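Local coordinates for PbSGBP-B lipoprotein (Prevotella bryantii B14, PDB 6D2Y) that probably binds polysaccharides as a surface glycan-binding lipoprotein of a polysaccharide utilization locus and carries a magnesium ion, at residues 53-65 with 122-134. Residues are numbered along the deposited sequence; the frame is centred on the assembly and turned at random.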
loop_
_atom_site.group_PDB
_atom_site.type_symbol
_atom_site.label_atom_id
_atom_site.label_comp_id
_atom_site.label_asym_id
_atom_site.label_seq_id
_atom_site.Cartn_x
_atom_site.Cartn_y
_atom_site.Cartn_z
ATOM N N SER A 53 -0.591 23.796 29.794
ATOM C CA SER A 53 -1.068 25.068 30.312
ATOM C C SER A 53 -0.779 26.221 29.364
ATOM O O SER A 53 -1.217 27.347 29.626
ATOM C CB SER A 53 -0.440 25.356 31.680
ATOM O OG SER A 53 0.973 25.263 31.617
ATOM N N LEU A 54 -0.057 25.964 28.276
ATOM C CA LEU A 54 0.283 26.986 27.298
ATOM C C LEU A 54 0.549 26.299 25.967
ATOM O O LEU A 54 1.116 25.204 25.934
ATOM C CB LEU A 54 1.502 27.800 27.750
ATOM C CG LEU A 54 1.935 28.991 26.896
ATOM C CD1 LEU A 54 2.547 30.036 27.798
ATOM C CD2 LEU A 54 2.931 28.584 25.818
ATOM N N LEU A 55 0.139 26.947 24.879
ATOM C CA LEU A 55 0.250 26.390 23.538
ATOM C C LEU A 55 0.997 27.359 22.635
ATOM O O LEU A 55 0.649 28.543 22.564
ATOM C CB LEU A 55 -1.129 26.096 22.942
ATOM C CG LEU A 55 -2.054 25.146 23.699
ATOM C CD1 LEU A 55 -3.415 25.092 23.023
ATOM C CD2 LEU A 55 -1.441 23.756 23.793
ATOM N N THR A 56 2.023 26.854 21.953
ATOM C CA THR A 56 2.643 27.556 20.838
ATOM C C THR A 56 2.194 26.999 19.496
ATOM O O THR A 56 2.617 27.507 18.453
ATOM C CB THR A 56 4.171 27.490 20.938
ATOM O OG1 THR A 56 4.594 26.121 20.930
ATOM C CG2 THR A 56 4.652 28.158 22.217
ATOM N N SER A 57 1.350 25.969 19.503
ATOM C CA SER A 57 0.846 25.346 18.288
ATOM C C SER A 57 -0.502 24.709 18.599
ATOM O O SER A 57 -0.886 24.560 19.762
ATOM C CB SER A 57 1.834 24.312 17.745
ATOM O OG SER A 57 1.612 23.047 18.344
ATOM N N ALA A 58 -1.225 24.336 17.544
ATOM C CA ALA A 58 -2.521 23.690 17.705
ATOM C C ALA A 58 -2.926 23.048 16.387
ATOM O O ALA A 58 -2.619 23.578 15.315
ATOM C CB ALA A 58 -3.596 24.689 18.157
ATOM N N SER A 59 -3.615 21.915 16.475
ATOM C CA SER A 59 -4.058 21.211 15.288
ATOM C C SER A 59 -5.261 21.920 14.672
ATOM O O SER A 59 -5.826 22.857 15.245
ATOM C CB SER A 59 -4.431 19.771 15.628
ATOM O OG SER A 59 -3.457 19.178 16.466
ATOM N N LEU A 60 -5.653 21.459 13.489
ATOM C CA LEU A 60 -6.873 21.954 12.872
ATOM C C LEU A 60 -8.077 21.592 13.730
ATOM O O LEU A 60 -8.117 20.528 14.354
ATOM C CB LEU A 60 -7.029 21.375 11.466
ATOM C CG LEU A 60 -5.868 21.592 10.495
ATOM C CD1 LEU A 60 -5.982 20.643 9.312
ATOM C CD2 LEU A 60 -5.822 23.042 10.024
ATOM N N GLN A 61 -9.055 22.495 13.771
ATOM C CA GLN A 61 -10.286 22.393 14.550
ATOM C C GLN A 61 -10.040 22.433 16.053
ATOM O O GLN A 61 -10.991 22.258 16.823
ATOM C CB GLN A 61 -11.091 21.128 14.218
ATOM C CG GLN A 61 -12.033 21.281 13.040
ATOM C CD GLN A 61 -12.332 19.959 12.364
ATOM O OE1 GLN A 61 -11.497 19.054 12.353
ATOM N NE2 GLN A 61 -13.528 19.839 11.796
ATOM N N SER A 62 -8.806 22.651 16.501
ATOM C CA SER A 62 -8.544 22.756 17.928
ATOM C C SER A 62 -9.088 24.071 18.465
ATOM O O SER A 62 -8.938 25.126 17.843
ATOM C CB SER A 62 -7.045 22.658 18.208
ATOM O OG SER A 62 -6.521 21.424 17.749
ATOM N N THR A 63 -9.731 24.003 19.625
ATOM C CA THR A 63 -10.272 25.185 20.280
ATOM C C THR A 63 -9.255 25.693 21.295
ATOM O O THR A 63 -8.893 24.973 22.232
ATOM C CB THR A 63 -11.607 24.869 20.954
ATOM O OG1 THR A 63 -12.478 24.231 20.012
ATOM C CG2 THR A 63 -12.267 26.143 21.450
ATOM N N ILE A 64 -8.787 26.925 21.100
ATOM C CA ILE A 64 -7.777 27.532 21.954
ATOM C C ILE A 64 -8.362 28.784 22.595
ATOM O O ILE A 64 -9.381 29.321 22.154
ATOM C CB ILE A 64 -6.488 27.870 21.177
ATOM C CG1 ILE A 64 -6.778 28.915 20.097
ATOM C CG2 ILE A 64 -5.892 26.615 20.563
ATOM C CD1 ILE A 64 -5.560 29.320 19.299
ATOM N N CYS A 65 -7.697 29.250 23.651
ATOM C CA CYS A 65 -8.135 30.430 24.389
ATOM C C CYS A 65 -6.986 31.420 24.483
ATOM O O CYS A 65 -5.925 31.096 25.027
ATOM C CB CYS A 65 -8.632 30.061 25.788
ATOM S SG CYS A 65 -9.128 31.493 26.770
ATOM N N ILE A 122 -2.263 42.847 13.280
ATOM C CA ILE A 122 -1.346 42.624 14.396
ATOM C C ILE A 122 -0.985 41.143 14.432
ATOM O O ILE A 122 -1.820 40.309 14.811
ATOM C CB ILE A 122 -1.963 43.088 15.723
ATOM C CG1 ILE A 122 -2.030 44.615 15.772
ATOM C CG2 ILE A 122 -1.154 42.577 16.893
ATOM C CD1 ILE A 122 -3.432 45.163 15.691
ATOM N N PRO A 123 0.234 40.768 14.039
ATOM C CA PRO A 123 0.572 39.343 13.939
ATOM C C PRO A 123 1.130 38.759 15.229
ATOM O O PRO A 123 2.005 39.349 15.869
ATOM C CB PRO A 123 1.620 39.324 12.823
ATOM C CG PRO A 123 2.326 40.632 12.981
ATOM C CD PRO A 123 1.306 41.627 13.505
ATOM N N TYR A 124 0.623 37.592 15.613
ATOM C CA TYR A 124 1.125 36.840 16.757
ATOM C C TYR A 124 1.652 35.508 16.244
ATOM O O TYR A 124 0.896 34.731 15.650
ATOM C CB TYR A 124 0.024 36.634 17.801
ATOM C CG TYR A 124 0.412 35.745 18.963
ATOM C CD1 TYR A 124 0.037 34.410 18.993
ATOM C CD2 TYR A 124 1.138 36.249 20.035
ATOM C CE1 TYR A 124 0.386 33.595 20.054
ATOM C CE2 TYR A 124 1.487 35.443 21.102
ATOM C CZ TYR A 124 1.108 34.116 21.105
ATOM O OH TYR A 124 1.454 33.305 22.161
ATOM N N ASP A 125 2.945 35.258 16.450
ATOM C CA ASP A 125 3.564 34.032 15.959
ATOM C C ASP A 125 2.900 32.813 16.585
ATOM O O ASP A 125 2.868 32.672 17.811
ATOM C CB ASP A 125 5.060 34.038 16.264
ATOM C CG ASP A 125 5.810 35.098 15.488
ATOM O OD1 ASP A 125 5.155 35.967 14.874
ATOM O OD2 ASP A 125 7.058 35.062 15.492
ATOM N N PHE A 126 2.371 31.931 15.738
ATOM C CA PHE A 126 1.641 30.755 16.197
ATOM C C PHE A 126 1.551 29.769 15.043
ATOM O O PHE A 126 1.187 30.153 13.928
ATOM C CB PHE A 126 0.242 31.140 16.694
ATOM C CG PHE A 126 -0.504 30.014 17.350
ATOM C CD1 PHE A 126 -1.464 29.300 16.649
ATOM C CD2 PHE A 126 -0.254 29.672 18.669
ATOM C CE1 PHE A 126 -2.156 28.267 17.247
ATOM C CE2 PHE A 126 -0.943 28.637 19.275
ATOM C CZ PHE A 126 -1.894 27.934 18.563
ATOM N N GLN A 127 1.882 28.509 15.309
ATOM C CA GLN A 127 1.935 27.485 14.276
ATOM C C GLN A 127 0.654 26.662 14.270
ATOM O O GLN A 127 0.107 26.335 15.327
ATOM C CB GLN A 127 3.138 26.563 14.480
ATOM C CG GLN A 127 4.440 27.290 14.764
ATOM C CD GLN A 127 5.542 26.350 15.204
ATOM O OE1 GLN A 127 6.227 25.750 14.377
ATOM N NE2 GLN A 127 5.718 26.214 16.514
ATOM N N VAL A 128 0.181 26.333 13.074
ATOM C CA VAL A 128 -0.962 25.447 12.897
ATOM C C VAL A 128 -0.409 24.066 12.572
ATOM O O VAL A 128 0.197 23.862 11.513
ATOM C CB VAL A 128 -1.910 25.948 11.800
ATOM C CG1 VAL A 128 -2.947 24.885 11.471
ATOM C CG2 VAL A 128 -2.584 27.242 12.236
ATOM N N THR A 129 -0.606 23.121 13.486
ATOM C CA THR A 129 -0.046 21.785 13.328
ATOM C C THR A 129 -0.820 21.013 12.266
ATOM O O THR A 129 -2.044 20.877 12.354
ATOM C CB THR A 129 -0.073 21.044 14.664
ATOM O OG1 THR A 129 1.021 21.488 15.475
ATOM C CG2 THR A 129 0.041 19.541 14.446
ATOM N N ILE A 130 -0.103 20.516 11.262
ATOM C CA ILE A 130 -0.680 19.721 10.187
ATOM C C ILE A 130 -0.046 18.338 10.225
ATOM O O ILE A 130 1.121 18.180 10.598
ATOM C CB ILE A 130 -0.475 20.391 8.811
ATOM C CG1 ILE A 130 -1.012 21.823 8.829
ATOM C CG2 ILE A 130 -1.152 19.592 7.705
ATOM C CD1 ILE A 130 -2.521 21.913 8.779
ATOM N N SER A 131 -0.831 17.331 9.849
ATOM C CA SER A 131 -0.347 15.958 9.853
ATOM C C SER A 131 0.872 15.805 8.951
ATOM O O SER A 131 0.975 16.443 7.900
ATOM C CB SER A 131 -1.457 15.008 9.402
ATOM O OG SER A 131 -1.017 13.663 9.424
ATOM N N ALA A 132 1.806 14.959 9.383
ATOM C CA ALA A 132 2.967 14.621 8.580
ATOM C C ALA A 132 2.533 13.856 7.330
ATOM O O ALA A 132 1.420 13.330 7.272
ATOM C CB ALA A 132 3.947 13.789 9.405
ATOM N N PRO A 133 3.389 13.790 6.309
ATOM C CA PRO A 133 3.009 13.063 5.091
ATOM C C PRO A 133 2.783 11.587 5.376
ATOM O O PRO A 133 3.468 10.979 6.200
ATOM C CB PRO A 133 4.205 13.275 4.157
ATOM C CG PRO A 133 4.888 14.486 4.675
ATOM C CD PRO A 133 4.696 14.454 6.158
ATOM N N SER A 134 1.798 11.014 4.692
ATOM C CA SER A 134 1.538 9.584 4.730
ATOM C C SER A 134 1.882 9.000 3.370
ATOM O O SER A 134 1.428 9.511 2.341
ATOM C CB SER A 134 0.078 9.291 5.086
ATOM O OG SER A 134 -0.741 9.309 3.931
HETATM O O HOH W 1 1.596 31.267 24.386
HETATM O O HOH W 2 -3.850 19.000 11.877
#
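A58 bonds through its backbone to both Q127 and T129, a parallel pairing of strands 57-59 and 127-129 whose axes lie 33° apart. The ladder is weak at the T56 end and tightens toward T129. Q127 N points almost straight at T56 O, but at 3.4 Å this bond is weak. A58 N gives a more bent bond to Q127 O (3.3 Å, 139° at the hydrogen), and T129 N reaches A58 O at 2.8 Å, the shortest of the three. Beyond it a water donates to T129 O at 2.6 Å and weakly accepts from L60 N; another water, hydrogen-bonded to Y124 OH, donates weakly to L55 O. In this small N-terminal beta-sandwich, 57-59 is an edge strand of a mixed sheet, and the type II turn S59-S62 leads the chain across to the facing sheet. S59 O accepts both N and OG of S62. On the face carrying A58 CB, F126, with CG trans to N (chi1 -172°), lays CZ 3.7 Å from that methyl and 4.0 Å from I64 CD1; L55 O sits at the ring edge, in plane. L60 CD2 packs against V128 CG1 and I130 CD1. On the opposite face, S57 OG and T129 OG1 share a weak hydrogen bond, 3.3 Å, in which either may donate.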